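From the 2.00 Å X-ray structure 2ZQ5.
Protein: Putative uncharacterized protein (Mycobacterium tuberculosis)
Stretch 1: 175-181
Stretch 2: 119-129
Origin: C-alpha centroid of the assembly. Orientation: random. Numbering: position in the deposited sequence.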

ATOM      1  N   TRP A 175      -1.485   0.333  -1.833  1.00  5.93           N
ATOM      2  CA  TRP A 175      -2.132   1.603  -1.512  1.00  4.49           C
ATOM      3  C   TRP A 175      -1.980   2.576  -2.674  1.00  4.42           C
ATOM      4  O   TRP A 175      -2.791   3.485  -2.831  1.00  5.61           O
ATOM      5  CB  TRP A 175      -1.577   2.229  -0.218  1.00  5.01           C
ATOM      6  CG  TRP A 175      -0.144   2.648  -0.278  1.00  6.83           C
ATOM      7  CD1 TRP A 175       0.941   1.922   0.125  1.00  7.37           C
ATOM      8  CD2 TRP A 175       0.367   3.887  -0.784  1.00  8.13           C
ATOM      9  NE1 TRP A 175       2.096   2.632  -0.099  1.00 10.24           N
ATOM     10  CE2 TRP A 175       1.774   3.840  -0.656  1.00  9.39           C
ATOM     11  CE3 TRP A 175      -0.227   5.031  -1.333  1.00  9.14           C
ATOM     12  CZ2 TRP A 175       2.597   4.898  -1.058  1.00  9.83           C
ATOM     13  CZ3 TRP A 175       0.595   6.083  -1.735  1.00  9.89           C
ATOM     14  CH2 TRP A 175       1.993   6.005  -1.592  1.00 10.47           C
ATOM     15  N   GLN A 176      -0.950   2.376  -3.497  1.00  6.10           N
ATOM     16  CA  GLN A 176      -0.737   3.251  -4.645  1.00  5.31           C
ATOM     17  C   GLN A 176      -1.886   3.118  -5.638  1.00  5.16           C
ATOM     18  O   GLN A 176      -2.133   4.022  -6.434  1.00  7.26           O
ATOM     19  CB  GLN A 176       0.597   2.934  -5.322  1.00  7.31           C
ATOM     20  CG  GLN A 176       1.792   3.516  -4.585  1.00 10.02           C
ATOM     21  CD  GLN A 176       2.107   4.943  -5.005  1.00 10.81           C
ATOM     22  OE1 GLN A 176       1.210   5.767  -5.193  1.00 13.45           O
ATOM     23  NE2 GLN A 176       3.392   5.242  -5.147  1.00 13.43           N
ATOM     24  N   LEU A 177      -2.580   1.985  -5.591  1.00  6.18           N
ATOM     25  CA  LEU A 177      -3.733   1.770  -6.458  1.00  5.43           C
ATOM     26  C   LEU A 177      -5.019   2.096  -5.707  1.00  5.73           C
ATOM     27  O   LEU A 177      -5.888   2.782  -6.236  1.00  5.43           O
ATOM     28  CB  LEU A 177      -3.797   0.321  -6.954  1.00  5.93           C
ATOM     29  CG  LEU A 177      -2.695  -0.152  -7.901  1.00  5.33           C
ATOM     30  CD1 LEU A 177      -2.904  -1.621  -8.205  1.00  6.84           C
ATOM     31  CD2 LEU A 177      -2.717   0.668  -9.193  1.00  6.87           C
ATOM     32  N   LEU A 178      -5.127   1.613  -4.470  1.00  5.98           N
ATOM     33  CA  LEU A 178      -6.321   1.837  -3.659  1.00  6.06           C
ATOM     34  C   LEU A 178      -6.591   3.313  -3.365  1.00  5.99           C
ATOM     35  O   LEU A 178      -7.737   3.702  -3.113  1.00  6.14           O
ATOM     36  CB  LEU A 178      -6.218   1.040  -2.353  1.00  6.33           C
ATOM     37  CG  LEU A 178      -6.178  -0.483  -2.527  1.00  6.01           C
ATOM     38  CD1 LEU A 178      -5.716  -1.131  -1.239  1.00  7.61           C
ATOM     39  CD2 LEU A 178      -7.548  -1.007  -2.938  1.00  7.68           C
ATOM     40  N   ARG A 179      -5.547   4.137  -3.401  1.00  5.34           N
ATOM     41  CA  ARG A 179      -5.723   5.565  -3.152  1.00  5.61           C
ATOM     42  C   ARG A 179      -6.666   6.162  -4.195  1.00  5.71           C
ATOM     43  O   ARG A 179      -7.286   7.193  -3.955  1.00  6.04           O
ATOM     44  CB  ARG A 179      -4.376   6.299  -3.195  1.00  5.44           C
ATOM     45  CG  ARG A 179      -3.697   6.243  -4.554  1.00  5.79           C
ATOM     46  CD  ARG A 179      -2.401   7.041  -4.624  1.00  8.17           C
ATOM     47  NE  ARG A 179      -1.741   6.788  -5.902  1.00  9.17           N
ATOM     48  CZ  ARG A 179      -0.948   7.642  -6.540  1.00 10.39           C
ATOM     49  NH1 ARG A 179      -0.696   8.842  -6.031  1.00 11.72           N
ATOM     50  NH2 ARG A 179      -0.405   7.288  -7.697  1.00 11.22           N
ATOM     51  N   GLN A 180      -6.772   5.514  -5.352  1.00  6.35           N
ATOM     52  CA  GLN A 180      -7.658   6.010  -6.405  1.00  5.20           C
ATOM     53  C   GLN A 180      -9.106   6.060  -5.915  1.00  5.38           C
ATOM     54  O   GLN A 180      -9.899   6.883  -6.383  1.00  6.17           O
ATOM     55  CB  GLN A 180      -7.569   5.119  -7.652  1.00  5.20           C
ATOM     56  CG  GLN A 180      -6.255   5.222  -8.406  1.00  5.18           C
ATOM     57  CD  GLN A 180      -6.291   4.499  -9.741  1.00  5.54           C
ATOM     58  OE1 GLN A 180      -7.363   4.178 -10.259  1.00  6.40           O
ATOM     59  NE2 GLN A 180      -5.119   4.252 -10.313  1.00  5.19           N
ATOM     60  N   SER A 181      -9.431   5.180  -4.968  1.00  6.35           N
ATOM     61  CA  SER A 181     -10.770   5.090  -4.379  1.00  5.60           C
ATOM     62  C   SER A 181     -10.830   5.800  -3.027  1.00  5.56           C
ATOM     63  O   SER A 181     -11.876   5.810  -2.369  1.00  7.36           O
ATOM     64  CB  SER A 181     -11.151   3.624  -4.158  1.00  6.32           C
ATOM     65  OG  SER A 181     -11.065   2.870  -5.352  1.00  6.94           O
TER
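Stretch 2 (119-129) GLHMWLAEYPQ

Stretch 2 lies against stretch 1, broadly co-directional, as a short helix, Met122 to Glu126, with His121 at its N-cap position and Tyr127 the first residue to leave helical geometry; the chain then continues in extended form through Pro128 and Gln129. The helix is held by backbone hydrogen bonds such as Glu126 N to Met122 O (3.0 Å) and Tyr127 N to Trp123 O (2.9 Å). The two backbones come closest at Gln176 and Ala125, whose CA atoms are 5.9 Å apart. Here the small side chain of Ala125 points toward stretch 1, and its CB packs 3.7 Å from Gln176 CB. Leu120, which precedes the helix, places CD2 3.9 Å from Leu177 CG, while Pro128, which follows it, brings CG within 3.8 Å of Gln180 NE2.

The polar contacts centre on Glu126. Its OE2 accepts a hydrogen bond from Gln176 NE2 (3.0 Å), and water 3 donates both to this oxygen (3.1 Å) and to Gln176 OE1 (2.9 Å), so both ends of the Gln176 amide are engaged. The other carboxylate oxygen, OE1, forms a long salt bridge with Arg179 NH2 (3.9 Å). Two waters bridge these groups: water 2 donates to Glu126 OE1 (2.7 Å) and to Glu126 O (2.8 Å) while accepting from Arg179 NH2 (2.7 Å), and water 4 joins Glu126 OE1 (3.0 Å) to Arg179 NH1 (2.9 Å). The guanidinium is also anchored within its own stretch, where Arg179 NE donates to Gln176 O (2.8 Å).

Gln176 O serves a second partner, water 1, which donates to it and to Ala125 O, at 2.7 Å each, and accepts from Gln180 NE2 (3.0 Å). A single water thus links a backbone carbonyl of each stretch; Ala125 O also lies near the plane of the guanidinium, at its edge, 3.6 Å from Arg179 NH2.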

ATOM      1  N   GLY A 119       5.088  -7.974 -10.501  1.00  9.23           N
ATOM      2  CA  GLY A 119       4.757  -7.110  -9.383  1.00  8.76           C
ATOM      3  C   GLY A 119       4.369  -5.721  -9.847  1.00  8.75           C
ATOM      4  O   GLY A 119       4.515  -5.384 -11.024  1.00  8.92           O
ATOM      5  N   LEU A 120       3.883  -4.907  -8.916  1.00  7.34           N
ATOM      6  CA  LEU A 120       3.447  -3.549  -9.218  1.00  6.92           C
ATOM      7  C   LEU A 120       4.609  -2.564  -9.245  1.00  7.49           C
ATOM      8  O   LEU A 120       4.911  -1.912  -8.249  1.00  8.50           O
ATOM      9  CB  LEU A 120       2.415  -3.099  -8.182  1.00  7.75           C
ATOM     10  CG  LEU A 120       1.772  -1.730  -8.404  1.00  8.22           C
ATOM     11  CD1 LEU A 120       0.959  -1.731  -9.692  1.00 10.27           C
ATOM     12  CD2 LEU A 120       0.882  -1.409  -7.219  1.00  8.67           C
ATOM     13  N   HIS A 121       5.258  -2.446 -10.395  1.00  7.42           N
ATOM     14  CA  HIS A 121       6.384  -1.532 -10.516  1.00  8.06           C
ATOM     15  C   HIS A 121       5.949  -0.114 -10.189  1.00  7.10           C
ATOM     16  O   HIS A 121       4.897   0.349 -10.626  1.00  7.45           O
ATOM     17  CB  HIS A 121       6.967  -1.616 -11.925  1.00  7.62           C
ATOM     18  CG  HIS A 121       7.379  -3.000 -12.306  1.00  7.98           C
ATOM     19  ND1 HIS A 121       8.526  -3.597 -11.826  1.00 11.63           N
ATOM     20  CD2 HIS A 121       6.746  -3.942 -13.042  1.00  7.39           C
ATOM     21  CE1 HIS A 121       8.578  -4.847 -12.248  1.00  7.51           C
ATOM     22  NE2 HIS A 121       7.509  -5.082 -12.986  1.00 12.25           N
ATOM     23  N   MET A 122       6.779   0.564  -9.408  1.00  7.86           N
ATOM     24  CA  MET A 122       6.514   1.920  -8.967  1.00  8.12           C
ATOM     25  C   MET A 122       6.002   2.860 -10.060  1.00  9.27           C
ATOM     26  O   MET A 122       4.955   3.489  -9.900  1.00  8.74           O
ATOM     27  CB  MET A 122       7.789   2.491  -8.330  1.00 14.11           C
ATOM     28  CG  MET A 122       7.606   3.743  -7.485  1.00 21.71           C
ATOM     29  SD  MET A 122       7.029   5.186  -8.382  1.00 33.68           S
ATOM     30  CE  MET A 122       8.318   5.438  -9.501  1.00 29.20           C
ATOM     31  N   TRP A 123       6.716   2.955 -11.177  1.00  8.40           N
ATOM     32  CA  TRP A 123       6.292   3.878 -12.217  1.00  8.82           C
ATOM     33  C   TRP A 123       4.939   3.561 -12.833  1.00  8.36           C
ATOM     34  O   TRP A 123       4.253   4.457 -13.324  1.00  9.58           O
ATOM     35  CB  TRP A 123       7.366   4.011 -13.312  1.00  8.98           C
ATOM     36  CG  TRP A 123       7.520   2.862 -14.277  1.00  9.11           C
ATOM     37  CD1 TRP A 123       8.056   1.629 -14.022  1.00  8.77           C
ATOM     38  CD2 TRP A 123       7.204   2.880 -15.674  1.00  9.39           C
ATOM     39  NE1 TRP A 123       8.100   0.882 -15.178  1.00  8.81           N
ATOM     40  CE2 TRP A 123       7.582   1.627 -16.207  1.00  9.50           C
ATOM     41  CE3 TRP A 123       6.641   3.838 -16.529  1.00 11.71           C
ATOM     42  CZ2 TRP A 123       7.416   1.307 -17.561  1.00 10.24           C
ATOM     43  CZ3 TRP A 123       6.475   3.520 -17.875  1.00 10.84           C
ATOM     44  CH2 TRP A 123       6.863   2.264 -18.376  1.00 11.12           C
ATOM     45  N   LEU A 124       4.547   2.294 -12.791  1.00  8.79           N
ATOM     46  CA  LEU A 124       3.263   1.895 -13.348  1.00  8.67           C
ATOM     47  C   LEU A 124       2.149   2.189 -12.348  1.00  9.76           C
ATOM     48  O   LEU A 124       1.005   2.421 -12.735  1.00  9.81           O
ATOM     49  CB  LEU A 124       3.294   0.413 -13.716  1.00  9.19           C
ATOM     50  CG  LEU A 124       4.348   0.091 -14.783  1.00  9.76           C
ATOM     51  CD1 LEU A 124       4.468  -1.416 -14.943  1.00 11.79           C
ATOM     52  CD2 LEU A 124       3.979   0.755 -16.107  1.00 10.02           C
ATOM     53  N   ALA A 125       2.484   2.183 -11.062  1.00  8.89           N
ATOM     54  CA  ALA A 125       1.502   2.490 -10.027  1.00 11.65           C
ATOM     55  C   ALA A 125       1.271   4.001 -10.058  1.00 13.66           C
ATOM     56  O   ALA A 125       0.168   4.480  -9.795  1.00 15.21           O
ATOM     57  CB  ALA A 125       2.023   2.062  -8.662  1.00 12.06           C
ATOM     58  N   GLU A 126       2.323   4.749 -10.381  1.00 13.02           N
ATOM     59  CA  GLU A 126       2.224   6.203 -10.462  1.00 14.05           C
ATOM     60  C   GLU A 126       1.544   6.599 -11.768  1.00 14.78           C
ATOM     61  O   GLU A 126       0.855   7.618 -11.834  1.00 16.10           O
ATOM     62  CB  GLU A 126       3.615   6.843 -10.411  1.00 14.64           C
ATOM     63  CG  GLU A 126       4.336   6.743  -9.072  1.00 19.34           C
ATOM     64  CD  GLU A 126       3.855   7.766  -8.057  1.00 20.91           C
ATOM     65  OE1 GLU A 126       3.168   8.729  -8.457  1.00 24.04           O
ATOM     66  OE2 GLU A 126       4.179   7.616  -6.858  1.00 22.84           O
ATOM     67  N   TYR A 127       1.736   5.785 -12.801  1.00 13.60           N
ATOM     68  CA  TYR A 127       1.160   6.060 -14.112  1.00 12.93           C
ATOM     69  C   TYR A 127       0.608   4.770 -14.731  1.00 12.26           C
ATOM     70  O   TYR A 127       1.241   4.157 -15.593  1.00 10.24           O
ATOM     71  CB  TYR A 127       2.241   6.662 -15.011  1.00 15.20           C
ATOM     72  CG  TYR A 127       1.720   7.522 -16.133  1.00 16.71           C
ATOM     73  CD1 TYR A 127       2.073   8.868 -16.222  1.00 17.03           C
ATOM     74  CD2 TYR A 127       0.894   6.990 -17.121  1.00 16.43           C
ATOM     75  CE1 TYR A 127       1.621   9.663 -17.271  1.00 16.99           C
ATOM     76  CE2 TYR A 127       0.435   7.777 -18.175  1.00 17.52           C
ATOM     77  CZ  TYR A 127       0.804   9.110 -18.244  1.00 18.14           C
ATOM     78  OH  TYR A 127       0.364   9.886 -19.292  1.00 19.49           O
ATOM     79  N   PRO A 128      -0.587   4.345 -14.293  1.00 11.25           N
ATOM     80  CA  PRO A 128      -1.234   3.126 -14.791  1.00 11.25           C
ATOM     81  C   PRO A 128      -1.262   3.016 -16.313  1.00 11.51           C
ATOM     82  O   PRO A 128      -1.704   3.934 -17.011  1.00 12.28           O
ATOM     83  CB  PRO A 128      -2.630   3.211 -14.184  1.00 11.75           C
ATOM     84  CG  PRO A 128      -2.366   3.894 -12.874  1.00 12.15           C
ATOM     85  CD  PRO A 128      -1.433   5.007 -13.285  1.00 12.26           C
ATOM     86  N   GLN A 129      -0.793   1.877 -16.809  1.00 10.15           N
ATOM     87  CA  GLN A 129      -0.726   1.598 -18.239  1.00 10.30           C
ATOM     88  C   GLN A 129      -0.185   0.186 -18.405  1.00 10.18           C
ATOM     89  O   GLN A 129       0.360  -0.391 -17.465  1.00  9.93           O
ATOM     90  CB  GLN A 129       0.239   2.571 -18.913  1.00 11.55           C
ATOM     91  CG  GLN A 129       1.659   2.459 -18.368  1.00 13.20           C
ATOM     92  CD  GLN A 129       2.592   3.524 -18.898  1.00 15.46           C
ATOM     93  OE1 GLN A 129       2.997   3.495 -20.060  1.00 18.17           O
ATOM     94  NE2 GLN A 129       2.938   4.478 -18.043  1.00 14.45           N
TER
HETATM   95  O   HOH W   1      -2.443   4.538  -9.068  1.00  9.02           O
HETATM   96  O   HOH W   2       0.708   8.988  -9.418  1.00 18.01           O
HETATM   97  O   HOH W   3       2.237   8.365  -4.600  1.00 20.16           O
HETATM   98  O   HOH W   4       1.225  10.644  -7.218  1.00 28.98           O